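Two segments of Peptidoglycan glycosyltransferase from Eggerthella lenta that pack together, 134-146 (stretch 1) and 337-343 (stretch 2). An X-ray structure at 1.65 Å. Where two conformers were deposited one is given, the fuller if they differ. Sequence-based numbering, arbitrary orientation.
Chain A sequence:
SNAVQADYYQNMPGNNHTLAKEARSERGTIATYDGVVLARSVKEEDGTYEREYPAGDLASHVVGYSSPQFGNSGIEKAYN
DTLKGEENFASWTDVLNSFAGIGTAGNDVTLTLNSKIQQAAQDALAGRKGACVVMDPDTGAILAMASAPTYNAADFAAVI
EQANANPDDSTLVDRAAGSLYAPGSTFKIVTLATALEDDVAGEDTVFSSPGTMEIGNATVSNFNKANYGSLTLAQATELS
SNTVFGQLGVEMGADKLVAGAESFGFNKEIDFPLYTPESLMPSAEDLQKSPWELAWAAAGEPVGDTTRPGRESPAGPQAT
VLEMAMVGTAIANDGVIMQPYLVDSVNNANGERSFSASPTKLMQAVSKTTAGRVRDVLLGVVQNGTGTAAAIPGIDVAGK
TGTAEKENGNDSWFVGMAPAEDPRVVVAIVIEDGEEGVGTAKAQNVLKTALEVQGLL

Stretch 1, residues 134-146: VMDPDTGAILAMA
Stretch 2 337-343: IMQPYLV

Short-range backbone pairing often suffices to join distant parts of a chain when side chains close around it, and the meeting of residues 134-146 with 337-343 is a compact example. In the first stretch a hairpin-like turn links strand residues Val134-Met135 to Ala144-Ala146, with a corner at Leu143; Asp136 N donates to Ala141 O (2.9 Å), and Gly140 N to Asp136 O (2.9 Å). The second stretch leaves its strand after Met338 and runs extended through Gln339 (phi/psi -62/122), Pro340 (-65/139) and Tyr341 (-144/156).

The backbones run in the same direction, Gly140 beside Pro340 (CA-CA 4.3 Å), Ala141 beside Tyr341 (5.2 Å) and Ile142 beside Leu342 (5.6 Å). Ala141 and Tyr341 form a single parallel beta bridge, in which Tyr341 bonds to both neighbours of Ala141: Tyr341 N donates to Gly140 O and Ile142 N to Tyr341 O, each at 3.0 Å. Gly140 O also receives a CA-H...O contact from Pro340 CA at 3.2 Å. At phi/psi 88/1, Gly140 adopts a conformation that by itself calls for glycine, and an ideal CB would lie 2.3 Å from Gln339 O, a clash.

Water extends the polar seam where the backbones do not bond directly. One molecule donates to Pro137 O (2.8 Å) and accepts from Met338 N (2.9 Å). A second lies 2.8 Å from Thr139 O and 2.6 Å from Gln339 O, bridging two carbonyls that, both being acceptors, could not bond each other.

The aromatic contact centres on Tyr341 (chi1 70°, p; chi2 -80°), whose ring reaches back over the turn. Ala141 CA lies over one face, 4.0 Å from the centroid and 24° off the normal, a CH-pi contact that sets a polarised C-H against the pi cloud. Thr139 O approaches the ring edge, 3.3 Å from Tyr341 CE1. Thr139 (chi1 60°, p) braces the turn, its OG1 accepting from Ala141 N at 2.9 Å.

Selenomethionine Met338 (m, m, m) packs on the backbone of the turn in van der Waals contact, its CG 3.7 Å from Asp138 O and its CB 3.6 Å from Gly140 N.

Apolar packing completes the join. Selenomethionine Met135 (m, t, p) places CE 3.5 Å from Pro340 CB, and Ile142 (m, t) points toward the second stretch, with CB 3.9 Å from Leu342 CD1. Leu342 (t, p) also brings CD2 to 4.3 Å from SE of selenomethionine Met145 (t, t, chi3 -94°). The whole interface buries 503 Å², summed over both sides.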

# COMPACT_ATOMS: atom_id res chain seq x y z
N VAL A 134 -5.07 2.24 -4.60
CA VAL A 134 -5.55 1.45 -5.72
C VAL A 134 -4.66 1.81 -6.89
O VAL A 134 -4.44 2.98 -7.17
CB VAL A 134 -7.01 1.80 -6.09
CG1 VAL A 134 -7.47 0.97 -7.26
CG2 VAL A 134 -7.95 1.58 -4.90
N MSE A 135 -4.16 0.79 -7.58
CA MSE A 135 -3.22 0.99 -8.68
C MSE A 135 -3.65 0.22 -9.91
O MSE A 135 -4.37 -0.78 -9.83
CB MSE A 135 -1.82 0.49 -8.28
CG MSE A 135 -1.27 1.11 -7.01
SE MSE A 135 0.63 0.80 -6.80
CE MSE A 135 1.22 2.14 -8.06
N ASP A 136 -3.20 0.71 -11.07
CA ASP A 136 -3.28 -0.07 -12.30
C ASP A 136 -1.97 -0.82 -12.42
O ASP A 136 -0.92 -0.21 -12.59
CB ASP A 136 -3.46 0.85 -13.52
CG ASP A 136 -3.53 0.07 -14.84
OD1 ASP A 136 -3.20 -1.14 -14.87
OD2 ASP A 136 -3.93 0.68 -15.86
N PRO A 137 -2.01 -2.16 -12.33
CA PRO A 137 -0.75 -2.91 -12.28
C PRO A 137 0.01 -2.87 -13.60
O PRO A 137 1.20 -3.17 -13.63
CB PRO A 137 -1.20 -4.35 -11.96
CG PRO A 137 -2.61 -4.40 -12.44
CD PRO A 137 -3.19 -3.03 -12.25
N ASP A 138 -0.66 -2.50 -14.68
CA ASP A 138 -0.01 -2.53 -15.99
C ASP A 138 0.80 -1.26 -16.26
O ASP A 138 1.69 -1.26 -17.12
CB ASP A 138 -1.04 -2.77 -17.10
CG ASP A 138 -1.61 -4.19 -17.07
OD1 ASP A 138 -0.82 -5.15 -16.94
OD2 ASP A 138 -2.85 -4.34 -17.17
N THR A 139 0.51 -0.19 -15.53
CA THR A 139 1.19 1.09 -15.76
C THR A 139 1.89 1.67 -14.55
O THR A 139 2.81 2.47 -14.72
CB THR A 139 0.22 2.19 -16.21
OG1 THR A 139 -0.76 2.39 -15.18
CG2 THR A 139 -0.47 1.85 -17.52
N GLY A 140 1.43 1.31 -13.35
CA GLY A 140 1.87 1.94 -12.12
C GLY A 140 1.04 3.17 -11.76
O GLY A 140 1.33 3.85 -10.77
N ALA A 141 0.03 3.48 -12.56
CA ALA A 141 -0.81 4.65 -12.26
C ALA A 141 -1.59 4.45 -10.97
O ALA A 141 -2.18 3.39 -10.75
CB ALA A 141 -1.76 4.97 -13.41
N ILE A 142 -1.62 5.48 -10.15
CA ILE A 142 -2.38 5.46 -8.90
C ILE A 142 -3.81 5.97 -9.14
O ILE A 142 -4.02 7.14 -9.45
CB ILE A 142 -1.68 6.26 -7.82
CG1 ILE A 142 -0.35 5.56 -7.48
CG2 ILE A 142 -2.54 6.35 -6.57
CD1 ILE A 142 0.46 6.30 -6.56
N LEU A 143 -4.78 5.07 -9.00
CA LEU A 143 -6.18 5.39 -9.27
C LEU A 143 -6.90 5.95 -8.04
O LEU A 143 -7.89 6.66 -8.18
CB LEU A 143 -6.93 4.15 -9.78
CG LEU A 143 -6.28 3.40 -10.96
CD1 LEU A 143 -7.11 2.20 -11.38
CD2 LEU A 143 -6.07 4.31 -12.18
N ALA A 144 -6.41 5.59 -6.85
CA ALA A 144 -6.91 6.15 -5.59
C ALA A 144 -5.81 6.08 -4.54
O ALA A 144 -5.01 5.16 -4.51
CB ALA A 144 -8.17 5.38 -5.09
N MSE A 145 -5.78 7.09 -3.67
CA MSE A 145 -4.81 7.12 -2.58
C MSE A 145 -5.48 7.90 -1.47
O MSE A 145 -5.68 9.11 -1.59
CB MSE A 145 -3.49 7.77 -3.04
CG MSE A 145 -2.45 7.86 -1.95
SE MSE A 145 -0.71 8.37 -2.69
CE MSE A 145 -0.01 6.59 -2.92
N ALA A 146 -5.89 7.19 -0.41
CA ALA A 146 -6.67 7.79 0.69
C ALA A 146 -6.07 7.50 2.06
O ALA A 146 -5.56 6.41 2.31
CB ALA A 146 -8.10 7.28 0.67
N ILE A 337 7.19 -4.89 -11.30
CA ILE A 337 6.65 -3.72 -10.62
C ILE A 337 6.90 -2.48 -11.47
O ILE A 337 8.05 -2.13 -11.74
CB ILE A 337 7.33 -3.53 -9.26
CG1 ILE A 337 7.07 -4.76 -8.37
CG2 ILE A 337 6.85 -2.25 -8.59
CD1 ILE A 337 7.75 -4.70 -6.99
N MSE A 338 5.82 -1.84 -11.92
CA MSE A 338 5.94 -0.56 -12.62
C MSE A 338 6.16 0.56 -11.61
O MSE A 338 5.68 0.48 -10.47
CB MSE A 338 4.67 -0.28 -13.43
CG MSE A 338 4.32 -1.36 -14.46
SE MSE A 338 5.68 -1.59 -15.83
CE MSE A 338 5.31 0.04 -16.84
N GLN A 339 6.88 1.61 -12.02
CA GLN A 339 7.10 2.77 -11.15
C GLN A 339 5.75 3.43 -10.82
O GLN A 339 5.01 3.81 -11.72
CB GLN A 339 8.01 3.76 -11.88
CG GLN A 339 8.07 5.12 -11.25
CD GLN A 339 8.73 5.09 -9.88
OE1 GLN A 339 9.78 4.46 -9.71
NE2 GLN A 339 8.13 5.75 -8.91
N PRO A 340 5.42 3.55 -9.52
CA PRO A 340 4.14 4.20 -9.18
C PRO A 340 4.18 5.67 -9.59
O PRO A 340 5.20 6.32 -9.41
CB PRO A 340 4.08 4.09 -7.66
CG PRO A 340 5.50 3.81 -7.22
CD PRO A 340 6.10 3.01 -8.33
N TYR A 341 3.09 6.18 -10.15
CA TYR A 341 3.03 7.60 -10.45
C TYR A 341 1.64 8.19 -10.24
O TYR A 341 0.63 7.47 -10.30
CB TYR A 341 3.54 7.90 -11.86
CG TYR A 341 2.68 7.43 -13.01
CD1 TYR A 341 2.70 6.11 -13.42
CD2 TYR A 341 1.87 8.32 -13.71
CE1 TYR A 341 1.94 5.66 -14.47
CE2 TYR A 341 1.11 7.89 -14.78
CZ TYR A 341 1.15 6.56 -15.16
OH TYR A 341 0.40 6.12 -16.22
N LEU A 342 1.61 9.50 -10.01
CA LEU A 342 0.42 10.21 -9.59
C LEU A 342 0.05 11.32 -10.56
O LEU A 342 -1.09 11.78 -10.58
CB LEU A 342 0.70 10.79 -8.20
CG LEU A 342 -0.39 11.13 -7.20
CD1 LEU A 342 -1.49 10.09 -7.22
CD2 LEU A 342 0.26 11.22 -5.82
N VAL A 343 1.01 11.79 -11.37
CA VAL A 343 0.74 12.87 -12.32
C VAL A 343 0.72 12.35 -13.74
O VAL A 343 1.73 11.82 -14.21
CB VAL A 343 1.76 14.03 -12.20
CG1 VAL A 343 1.54 15.08 -13.32
CG2 VAL A 343 1.63 14.66 -10.83
O HOH W 1 3.38 -3.32 -11.94
O HOH W 2 5.22 3.83 -14.34